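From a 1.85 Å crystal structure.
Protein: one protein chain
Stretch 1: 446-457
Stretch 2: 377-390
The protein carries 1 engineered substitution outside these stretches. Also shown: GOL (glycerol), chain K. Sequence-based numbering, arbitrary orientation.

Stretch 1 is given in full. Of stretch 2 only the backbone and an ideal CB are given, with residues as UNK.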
# COMPACT_ATOMS: atom_id res chain seq x y z
N GLY A 446 -36.61 1.59 -14.34
CA GLY A 446 -36.61 2.67 -15.33
C GLY A 446 -36.25 4.00 -14.73
O GLY A 446 -36.75 5.05 -15.15
N PHE A 447 -35.40 3.96 -13.70
CA PHE A 447 -34.95 5.16 -12.98
C PHE A 447 -36.12 5.97 -12.40
O PHE A 447 -36.01 7.18 -12.22
CB PHE A 447 -34.02 6.02 -13.85
CG PHE A 447 -32.85 5.25 -14.39
CD1 PHE A 447 -31.81 4.86 -13.53
CD2 PHE A 447 -32.79 4.90 -15.74
CE1 PHE A 447 -30.71 4.09 -14.04
CE2 PHE A 447 -31.71 4.13 -16.24
CZ PHE A 447 -30.68 3.74 -15.39
N GLY A 448 -37.22 5.28 -12.08
CA GLY A 448 -38.38 5.95 -11.44
C GLY A 448 -39.45 6.40 -12.44
O GLY A 448 -40.41 7.06 -12.05
N GLU A 449 -39.27 6.08 -13.72
CA GLU A 449 -40.18 6.59 -14.78
C GLU A 449 -41.64 6.31 -14.40
O GLU A 449 -41.99 5.19 -14.02
CB GLU A 449 -39.87 5.93 -16.14
CG GLU A 449 -39.98 4.40 -16.11
CD GLU A 449 -39.80 3.72 -17.47
OE1 GLU A 449 -39.75 4.42 -18.50
OE2 GLU A 449 -39.71 2.46 -17.49
N GLY A 450 -42.49 7.33 -14.51
CA GLY A 450 -43.92 7.18 -14.21
C GLY A 450 -44.32 7.23 -12.73
O GLY A 450 -45.52 7.15 -12.41
N LEU A 451 -43.34 7.33 -11.83
CA LEU A 451 -43.62 7.36 -10.39
C LEU A 451 -42.61 8.26 -9.70
O LEU A 451 -41.85 8.96 -10.37
CB LEU A 451 -43.64 5.94 -9.78
CG LEU A 451 -42.47 4.96 -10.03
CD1 LEU A 451 -41.24 5.24 -9.15
CD2 LEU A 451 -42.97 3.56 -9.77
N ARG A 452 -42.61 8.29 -8.36
CA ARG A 452 -41.56 9.03 -7.66
C ARG A 452 -40.66 8.02 -6.94
O ARG A 452 -41.15 7.18 -6.19
CB ARG A 452 -42.17 10.02 -6.67
CG ARG A 452 -42.98 11.14 -7.39
CD ARG A 452 -43.52 12.17 -6.42
NE ARG A 452 -44.34 11.52 -5.40
CZ ARG A 452 -44.63 12.04 -4.22
NH1 ARG A 452 -44.18 13.26 -3.90
NH2 ARG A 452 -45.39 11.35 -3.35
N TRP A 453 -39.36 8.11 -7.20
CA TRP A 453 -38.38 7.21 -6.60
C TRP A 453 -37.31 8.08 -5.97
O TRP A 453 -36.78 8.99 -6.60
CB TRP A 453 -37.74 6.27 -7.67
CG TRP A 453 -36.48 5.58 -7.15
CD1 TRP A 453 -36.36 4.83 -6.00
CD2 TRP A 453 -35.18 5.61 -7.74
NE1 TRP A 453 -35.04 4.40 -5.84
CE2 TRP A 453 -34.31 4.85 -6.92
CE3 TRP A 453 -34.66 6.21 -8.90
CZ2 TRP A 453 -32.95 4.70 -7.20
CZ3 TRP A 453 -33.30 6.04 -9.19
CH2 TRP A 453 -32.47 5.29 -8.36
N LEU A 454 -36.97 7.78 -4.71
CA LEU A 454 -35.91 8.49 -4.03
C LEU A 454 -35.02 7.48 -3.31
O LEU A 454 -35.50 6.67 -2.50
CB LEU A 454 -36.47 9.53 -3.04
CG LEU A 454 -35.43 10.41 -2.36
CD1 LEU A 454 -35.88 11.90 -2.21
CD2 LEU A 454 -34.92 9.82 -1.00
N HIS A 455 -33.73 7.57 -3.60
CA HIS A 455 -32.70 6.74 -2.95
C HIS A 455 -31.95 7.62 -1.94
O HIS A 455 -31.59 8.75 -2.25
CB HIS A 455 -31.74 6.23 -4.05
CG HIS A 455 -30.42 5.78 -3.51
ND1 HIS A 455 -30.29 4.66 -2.71
CD2 HIS A 455 -29.17 6.29 -3.66
CE1 HIS A 455 -29.02 4.51 -2.38
NE2 HIS A 455 -28.32 5.48 -2.94
N LEU A 456 -31.72 7.11 -0.72
CA LEU A 456 -31.11 7.92 0.32
C LEU A 456 -29.95 7.10 0.91
O LEU A 456 -30.18 6.05 1.51
CB LEU A 456 -32.15 8.25 1.42
CG LEU A 456 -31.65 9.16 2.56
CD1 LEU A 456 -31.23 10.55 2.03
CD2 LEU A 456 -32.73 9.31 3.63
N ASP A 457 -28.73 7.60 0.76
CA ASP A 457 -27.53 6.93 1.29
C ASP A 457 -27.14 7.57 2.63
O ASP A 457 -26.82 8.77 2.70
CB ASP A 457 -26.39 7.09 0.26
CG ASP A 457 -25.16 6.21 0.54
OD1 ASP A 457 -24.95 5.68 1.66
OD2 ASP A 457 -24.36 6.05 -0.41
N UNK A 377 -27.47 11.42 1.67
CA UNK A 377 -27.37 11.89 0.29
C UNK A 377 -28.55 11.34 -0.49
O UNK A 377 -28.69 10.13 -0.61
CB UNK A 377 -26.05 11.47 -0.35
N UNK A 378 -29.41 12.24 -0.97
CA UNK A 378 -30.65 11.85 -1.65
C UNK A 378 -30.56 12.01 -3.17
O UNK A 378 -30.19 13.10 -3.67
CB UNK A 378 -31.82 12.68 -1.12
N UNK A 379 -30.91 10.96 -3.88
CA UNK A 379 -30.99 11.00 -5.34
C UNK A 379 -32.39 10.60 -5.77
O UNK A 379 -32.87 9.50 -5.45
CB UNK A 379 -29.94 10.08 -5.98
N UNK A 380 -33.05 11.50 -6.51
CA UNK A 380 -34.44 11.28 -6.89
C UNK A 380 -34.73 11.78 -8.31
O UNK A 380 -34.15 12.78 -8.77
CB UNK A 380 -35.37 11.97 -5.89
N UNK A 381 -35.65 11.10 -8.99
CA UNK A 381 -36.17 11.55 -10.29
C UNK A 381 -37.14 12.72 -10.18
O UNK A 381 -37.54 13.30 -11.19
CB UNK A 381 -36.87 10.39 -11.00
N UNK A 382 -37.51 13.07 -8.95
CA UNK A 382 -38.54 14.09 -8.73
C UNK A 382 -38.01 15.31 -7.98
O UNK A 382 -37.73 15.26 -6.79
CB UNK A 382 -39.71 13.49 -7.96
N UNK A 383 -37.87 16.43 -8.70
CA UNK A 383 -37.31 17.65 -8.10
C UNK A 383 -38.07 18.17 -6.89
O UNK A 383 -37.47 18.60 -5.88
CB UNK A 383 -37.26 18.76 -9.16
N UNK A 384 -39.40 18.16 -6.96
CA UNK A 384 -40.21 18.61 -5.83
C UNK A 384 -39.97 17.74 -4.60
O UNK A 384 -39.87 18.25 -3.47
CB UNK A 384 -41.69 18.60 -6.20
N UNK A 385 -39.89 16.42 -4.80
CA UNK A 385 -39.62 15.51 -3.67
C UNK A 385 -38.22 15.79 -3.08
O UNK A 385 -38.01 15.74 -1.86
CB UNK A 385 -39.72 14.05 -4.12
N UNK A 386 -37.25 16.09 -3.96
CA UNK A 386 -35.92 16.47 -3.50
C UNK A 386 -35.99 17.67 -2.55
O UNK A 386 -35.45 17.63 -1.44
CB UNK A 386 -35.02 16.79 -4.69
N UNK A 387 -36.64 18.75 -2.97
CA UNK A 387 -36.84 19.91 -2.09
C UNK A 387 -37.58 19.55 -0.82
O UNK A 387 -37.22 20.01 0.26
CB UNK A 387 -37.61 21.01 -2.83
N UNK A 388 -38.60 18.71 -0.94
CA UNK A 388 -39.42 18.37 0.22
C UNK A 388 -38.63 17.56 1.27
O UNK A 388 -38.82 17.75 2.47
CB UNK A 388 -40.65 17.58 -0.23
N UNK A 389 -37.77 16.65 0.83
CA UNK A 389 -36.99 15.83 1.78
C UNK A 389 -35.88 16.66 2.41
O UNK A 389 -35.52 16.45 3.56
CB UNK A 389 -36.40 14.61 1.08
N UNK A 390 -35.37 17.65 1.67
CA UNK A 390 -34.35 18.53 2.26
C UNK A 390 -35.00 19.34 3.39
O UNK A 390 -34.44 19.50 4.50
CB UNK A 390 -33.74 19.46 1.21
C1 GOL K . -45.05 14.07 -0.81
O1 GOL K . -43.79 14.08 -1.42
C2 GOL K . -44.83 13.22 0.41
O2 GOL K . -45.31 13.94 1.53
C3 GOL K . -45.55 11.89 0.19
O3 GOL K . -46.43 11.97 -0.91

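Strand 452-457 runs antiparallel to the backbone at 377-380, with 159° between the N-to-C directions, so the positions alternate between two faces of a sheet.

Position 377 pairs with Asp457 through two backbone bonds, its N to Asp457 O and Asp457 N to its O, both 2.9 Å. Its ideal CB lies on the face of Asp457 and His455, 4.1 Å from Asp457 O. The backbone needs no particular side chain, so many would serve; the residue is Ala377.

Position 378 sits on the other face. Its ideal CB is 3.8 Å from Leu456 CD1 and 4.2 Å from Leu454 CD2, an apolar setting that suits a small aliphatic group. The deposited Ala378 puts its CB 3.9 Å from Leu456 CD1.

Position 379 returns to the His455 face and is tied to that residue by two 2.8 Å backbone bonds, its N to His455 O and His455 N to its O. The Trp453 ring is within reach of a long chain, so a flexible apolar residue would fit, as might a leucine. Met379, with chi1 and chi2 both t and chi3 p, brings its CE to 3.5 Å from Trp453 CH2, while its CB lies at the edge of the His455 ring.

At position 380 the ideal CB is 3.4 Å from Trp453 O and 3.7 Å from Leu454 CD1. A carbonyl beside a methyl favours a short side chain with a donor: serine, threonine or perhaps cysteine. It is Thr380, whose OG1 donates to Trp453 O at 2.7 Å and also accepts from the backbone N of 382.

Position 381 leaves the strand with CB directed toward stretch 1, 3.5 Å from Phe447 O. Nearby, Trp453 N offers a donor and Leu451 O an acceptor, so a short side chain carrying both functions, above all an amide, is indicated. Asn381 meets both: Trp453 N donates to its OD1 at 2.9 Å, and its ND2 donates to Leu451 O at 3.0 Å. The ND2 also lies 2.9 Å from Gly448 O.

Position 382 precedes the helix, where Asp, Asn, Ser or Thr commonly caps; its CB is 4.1 Å from Arg452 CG, and the nearby guanidinium favours an acid. Asp382 caps the helix by accepting from the backbone N of 385 through OD2, which a water links to Arg452 NH1.

Positions 383, 384, 386, 387 and 390 have no part of stretch 1 within 5.5 Å of CB and are weakly constrained: Glu383, Gln384, Glu386, Asn387 and Ile390.

At 385, CB points toward Leu454 CD1 (4.8 Å), favouring an aliphatic; Leu385 CG reaches 4.0 Å from that CD1.

Position 388 points toward stretch 1, and the Arg452 guanidinium and glycerol favour an acceptor. Glu388 OE2 accepts from glycerol O2 at 2.9 Å; Arg452 NH1 donates to glycerol O1 at 2.6 Å.

Position 389, its CB 4.3 Å from Leu454 CD1, suits a branched aliphatic; Ile389 CD1 packs 3.7 Å from Leu454 CD2.

Stretch 2, residues 377-390: AAMTNDEQLENEII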
# COMPACT_ATOMS: atom_id res chain seq x y z
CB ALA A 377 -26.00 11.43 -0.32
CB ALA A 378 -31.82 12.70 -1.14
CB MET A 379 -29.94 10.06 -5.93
CG MET A 379 -29.77 10.23 -7.45
SD MET A 379 -28.68 8.95 -8.13
CE MET A 379 -29.78 7.54 -8.17
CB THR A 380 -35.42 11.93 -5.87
OG1 THR A 380 -36.78 11.72 -6.30
CG2 THR A 380 -35.16 13.45 -5.71
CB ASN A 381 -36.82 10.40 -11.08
CG ASN A 381 -38.12 9.91 -10.46
OD1 ASN A 381 -38.27 9.90 -9.24
ND2 ASN A 381 -39.08 9.53 -11.30
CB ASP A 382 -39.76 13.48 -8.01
CG ASP A 382 -40.97 14.41 -8.03
OD1 ASP A 382 -41.80 14.28 -8.96
OD2 ASP A 382 -41.09 15.25 -7.13
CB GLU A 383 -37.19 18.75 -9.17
CG GLU A 383 -36.38 19.94 -8.67
CD GLU A 383 -36.22 21.04 -9.73
OE1 GLU A 383 -36.62 20.86 -10.90
OE2 GLU A 383 -35.71 22.10 -9.38
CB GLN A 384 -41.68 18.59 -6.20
CG GLN A 384 -42.09 19.73 -7.10
CD GLN A 384 -43.52 19.58 -7.58
OE1 GLN A 384 -44.47 19.90 -6.86
NE2 GLN A 384 -43.68 19.06 -8.79
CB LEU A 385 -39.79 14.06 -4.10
CG LEU A 385 -39.60 12.98 -3.02
CD1 LEU A 385 -40.52 13.27 -1.83
CD2 LEU A 385 -39.91 11.61 -3.63
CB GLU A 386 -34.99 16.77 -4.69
CG GLU A 386 -33.56 17.05 -4.25
CD GLU A 386 -32.66 17.45 -5.42
OE1 GLU A 386 -32.38 18.65 -5.59
OE2 GLU A 386 -32.27 16.57 -6.18
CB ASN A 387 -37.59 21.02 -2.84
CG ASN A 387 -36.77 21.57 -4.00
OD1 ASN A 387 -35.54 21.63 -3.93
ND2 ASN A 387 -37.45 21.97 -5.06
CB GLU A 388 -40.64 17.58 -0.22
CG GLU A 388 -41.67 17.45 0.86
CD GLU A 388 -42.84 16.60 0.42
OE1 GLU A 388 -42.87 16.23 -0.78
OE2 GLU A 388 -43.72 16.33 1.27
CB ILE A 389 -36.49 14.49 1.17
CG1 ILE A 389 -36.23 13.45 2.29
CG2 ILE A 389 -35.30 14.70 0.17
CD1 ILE A 389 -36.00 12.02 1.80
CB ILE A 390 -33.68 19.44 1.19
CG1 ILE A 390 -32.74 18.60 0.32
CG2 ILE A 390 -32.86 20.56 1.85
CD1 ILE A 390 -32.44 19.22 -1.06
O HOH W 1 -43.23 15.45 -5.54
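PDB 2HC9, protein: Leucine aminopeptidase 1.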